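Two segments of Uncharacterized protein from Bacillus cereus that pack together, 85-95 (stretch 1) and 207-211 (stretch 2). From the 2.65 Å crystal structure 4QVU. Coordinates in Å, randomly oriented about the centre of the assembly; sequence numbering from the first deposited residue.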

# COMPACT_ATOMS: atom_id res chain seq x y z
N LEU A 85 36.04 -7.05 0.73
CA LEU A 85 34.97 -7.37 1.68
C LEU A 85 33.71 -7.88 0.93
O LEU A 85 33.15 -8.89 1.35
CB LEU A 85 34.62 -6.16 2.57
CG LEU A 85 33.44 -6.35 3.54
CD1 LEU A 85 33.75 -7.38 4.61
CD2 LEU A 85 33.04 -5.03 4.17
N ILE A 86 33.30 -7.20 -0.16
CA ILE A 86 32.11 -7.60 -0.91
C ILE A 86 32.42 -8.93 -1.64
O ILE A 86 31.57 -9.82 -1.62
CB ILE A 86 31.62 -6.47 -1.86
CG1 ILE A 86 31.06 -5.27 -1.03
CG2 ILE A 86 30.59 -6.94 -2.91
CD1 ILE A 86 29.86 -5.54 -0.05
N ARG A 87 33.63 -9.11 -2.20
CA ARG A 87 34.00 -10.36 -2.86
C ARG A 87 33.97 -11.54 -1.88
O ARG A 87 33.38 -12.56 -2.20
CB ARG A 87 35.37 -10.25 -3.53
CG ARG A 87 35.26 -9.65 -4.92
CD ARG A 87 36.60 -9.47 -5.59
NE ARG A 87 36.42 -9.11 -7.00
CZ ARG A 87 37.41 -8.89 -7.85
NH1 ARG A 87 38.67 -8.97 -7.45
NH2 ARG A 87 37.14 -8.57 -9.11
N PHE A 88 34.54 -11.39 -0.67
CA PHE A 88 34.54 -12.42 0.37
C PHE A 88 33.10 -12.79 0.79
O PHE A 88 32.75 -13.97 0.77
CB PHE A 88 35.35 -11.94 1.59
CG PHE A 88 35.58 -12.93 2.70
CD1 PHE A 88 36.70 -13.75 2.71
CD2 PHE A 88 34.69 -13.01 3.77
CE1 PHE A 88 36.92 -14.65 3.76
CE2 PHE A 88 34.92 -13.90 4.83
CZ PHE A 88 36.03 -14.71 4.81
N SER A 89 32.28 -11.77 1.12
CA SER A 89 30.89 -11.90 1.58
C SER A 89 30.00 -12.63 0.58
O SER A 89 29.37 -13.61 0.96
CB SER A 89 30.29 -10.52 1.87
OG SER A 89 31.00 -9.88 2.91
N ILE A 90 29.94 -12.15 -0.69
CA ILE A 90 29.15 -12.73 -1.78
C ILE A 90 29.59 -14.18 -2.04
O ILE A 90 28.72 -15.04 -2.15
CB ILE A 90 29.27 -11.86 -3.08
CG1 ILE A 90 28.71 -10.42 -2.90
CG2 ILE A 90 28.70 -12.56 -4.34
CD1 ILE A 90 27.29 -10.28 -2.87
N LYS A 91 30.92 -14.45 -2.13
CA LYS A 91 31.49 -15.79 -2.39
C LYS A 91 31.02 -16.80 -1.34
O LYS A 91 30.55 -17.87 -1.71
CB LYS A 91 33.05 -15.75 -2.41
CG LYS A 91 33.71 -17.10 -2.73
CD LYS A 91 35.25 -17.08 -2.85
CE LYS A 91 36.03 -17.23 -1.56
NZ LYS A 91 36.09 -15.97 -0.77
N HIS A 92 31.13 -16.47 -0.04
CA HIS A 92 30.75 -17.39 1.02
C HIS A 92 29.24 -17.53 1.14
O HIS A 92 28.77 -18.61 1.50
CB HIS A 92 31.37 -16.97 2.35
CG HIS A 92 32.86 -17.15 2.33
ND1 HIS A 92 33.44 -18.41 2.27
CD2 HIS A 92 33.85 -16.22 2.30
CE1 HIS A 92 34.74 -18.21 2.21
NE2 HIS A 92 35.04 -16.91 2.24
N TRP A 93 28.47 -16.48 0.79
CA TRP A 93 27.01 -16.50 0.78
C TRP A 93 26.50 -17.47 -0.29
O TRP A 93 25.66 -18.32 -0.01
CB TRP A 93 26.47 -15.08 0.55
CG TRP A 93 25.05 -14.96 0.06
CD1 TRP A 93 23.93 -15.46 0.64
CD2 TRP A 93 24.59 -14.10 -1.00
NE1 TRP A 93 22.81 -15.07 -0.06
CE2 TRP A 93 23.18 -14.20 -1.05
CE3 TRP A 93 25.24 -13.26 -1.93
CZ2 TRP A 93 22.41 -13.51 -1.99
CZ3 TRP A 93 24.47 -12.57 -2.86
CH2 TRP A 93 23.07 -12.70 -2.88
N LEU A 94 27.01 -17.33 -1.52
CA LEU A 94 26.56 -18.11 -2.65
C LEU A 94 27.02 -19.56 -2.55
O LEU A 94 26.24 -20.44 -2.92
CB LEU A 94 27.02 -17.47 -3.98
CG LEU A 94 26.40 -16.09 -4.31
CD1 LEU A 94 26.90 -15.57 -5.60
CD2 LEU A 94 24.88 -16.13 -4.35
N ASN A 95 28.23 -19.82 -2.01
CA ASN A 95 28.73 -21.19 -1.86
C ASN A 95 28.00 -21.96 -0.77
O ASN A 95 27.83 -23.17 -0.92
CB ASN A 95 30.23 -21.21 -1.58
CG ASN A 95 31.09 -20.89 -2.77
OD1 ASN A 95 30.84 -21.33 -3.90
ND2 ASN A 95 32.15 -20.15 -2.53
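Stretch 2, residues 207-211: FFYYL

Stretch 2, residues 207-211, is an extended β-strand that begins earlier in the chain. It lies across the helix formed by stretch 1, which continues beyond both ends of 85-95. The N-to-C directions of the two elements differ by 50°, and the signed crossing angle is -50°. The strand therefore runs obliquely along the helix in broadly the same direction. The axes approach to 10.7 Å, which leaves room for a layer of side chains between the two backbones. In register, the CA of I90 is 8.6 Å from the CA of F208, and the CA of L94 is 8.5 Å from the CA of Y210.

The strand alternates in the usual β manner. F208 and Y210 have CA-to-CB bonds directed toward the helix, while that of Y209 is directed away. On the helix, W93 and L94 point toward the strand. I86 and I90 leave the backbone sideways, but the ends of their side chains come nearer to it. I86, I90 and L94 follow at four-residue intervals, so they line one side of the helix.

The aliphatic contacts involve both inward-facing strand residues. The ring of F208 meets two isoleucines, with I90 CD1 3.5 Å from F208 CD2 and I86 CD1 4.1 Å from F208 CZ. Both methyl groups approach this ring obliquely. Further along, L94 CD2 is 4.3 Å from Y210 CD1, again at an oblique approach.

The aromatic contacts centre on W93. F208 CB lies over one face of the indole, 4.0 Å from the centroid of its six-membered ring and 20° off the ring normal, a CH-pi contact. The closest atoms of this pair are W93 CH2 and F208 CB, at 3.8 Å. The two rings also form an edge-to-face pair. The edge of F208 is turned toward the face of W93, with the planes at 60° and the centroids of the six-membered rings 6.0 Å apart.

The edge of the indole reaches the strand backbone. W93 CH2 is 3.6 Å from Y209 C, and W93 CZ2 is 3.8 Å from Y210 N. W93 CH2 is also 4.1 Å from Y210 CB. One side chain thus touches three consecutive strand residues.

No hydrogen bonds link the stretches, so direct contact between them rests on packing. Together they bury 291 Å². Within the helix, backbone bonds run from residue i+4 to i, such as L94 N to I90 O at 2.9 Å. S89 OG also donates to L85 O at 2.8 Å.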

# COMPACT_ATOMS: atom_id res chain seq x y z
N PHE A 207 20.77 -5.53 2.30
CA PHE A 207 20.12 -6.82 2.07
C PHE A 207 20.53 -7.33 0.72
O PHE A 207 20.45 -6.58 -0.25
CB PHE A 207 18.60 -6.77 2.19
CG PHE A 207 18.10 -6.26 3.51
CD1 PHE A 207 18.16 -7.05 4.65
CD2 PHE A 207 17.55 -4.99 3.61
CE1 PHE A 207 17.72 -6.56 5.88
CE2 PHE A 207 17.09 -4.51 4.83
CZ PHE A 207 17.18 -5.30 5.96
N PHE A 208 21.00 -8.57 0.66
CA PHE A 208 21.42 -9.16 -0.60
C PHE A 208 20.42 -10.20 -1.02
O PHE A 208 19.83 -10.89 -0.18
CB PHE A 208 22.83 -9.74 -0.50
CG PHE A 208 23.92 -8.70 -0.43
CD1 PHE A 208 24.26 -8.11 0.79
CD2 PHE A 208 24.64 -8.34 -1.56
CE1 PHE A 208 25.29 -7.16 0.86
CE2 PHE A 208 25.67 -7.39 -1.49
CZ PHE A 208 25.99 -6.81 -0.28
N TYR A 209 20.21 -10.29 -2.34
CA TYR A 209 19.29 -11.23 -2.98
C TYR A 209 19.89 -11.81 -4.25
O TYR A 209 20.60 -11.10 -4.98
CB TYR A 209 17.94 -10.54 -3.34
CG TYR A 209 17.37 -9.62 -2.28
CD1 TYR A 209 17.85 -8.32 -2.12
CD2 TYR A 209 16.28 -10.01 -1.50
CE1 TYR A 209 17.34 -7.47 -1.14
CE2 TYR A 209 15.72 -9.15 -0.55
CZ TYR A 209 16.27 -7.89 -0.36
OH TYR A 209 15.74 -7.02 0.56
N TYR A 210 19.62 -13.10 -4.51
CA TYR A 210 19.98 -13.78 -5.74
C TYR A 210 18.65 -14.14 -6.37
O TYR A 210 17.99 -15.10 -5.95
CB TYR A 210 20.94 -14.98 -5.54
CG TYR A 210 21.34 -15.61 -6.86
CD1 TYR A 210 22.37 -15.07 -7.64
CD2 TYR A 210 20.65 -16.71 -7.36
CE1 TYR A 210 22.70 -15.63 -8.87
CE2 TYR A 210 20.97 -17.26 -8.60
CZ TYR A 210 22.00 -16.72 -9.35
OH TYR A 210 22.32 -17.26 -10.57
N LEU A 211 18.18 -13.27 -7.28
CA LEU A 211 16.87 -13.34 -7.93
C LEU A 211 17.01 -13.20 -9.44
O LEU A 211 17.75 -12.33 -9.89
CB LEU A 211 15.99 -12.20 -7.37
CG LEU A 211 14.54 -12.07 -7.89
CD1 LEU A 211 13.66 -13.24 -7.43
CD2 LEU A 211 13.91 -10.78 -7.41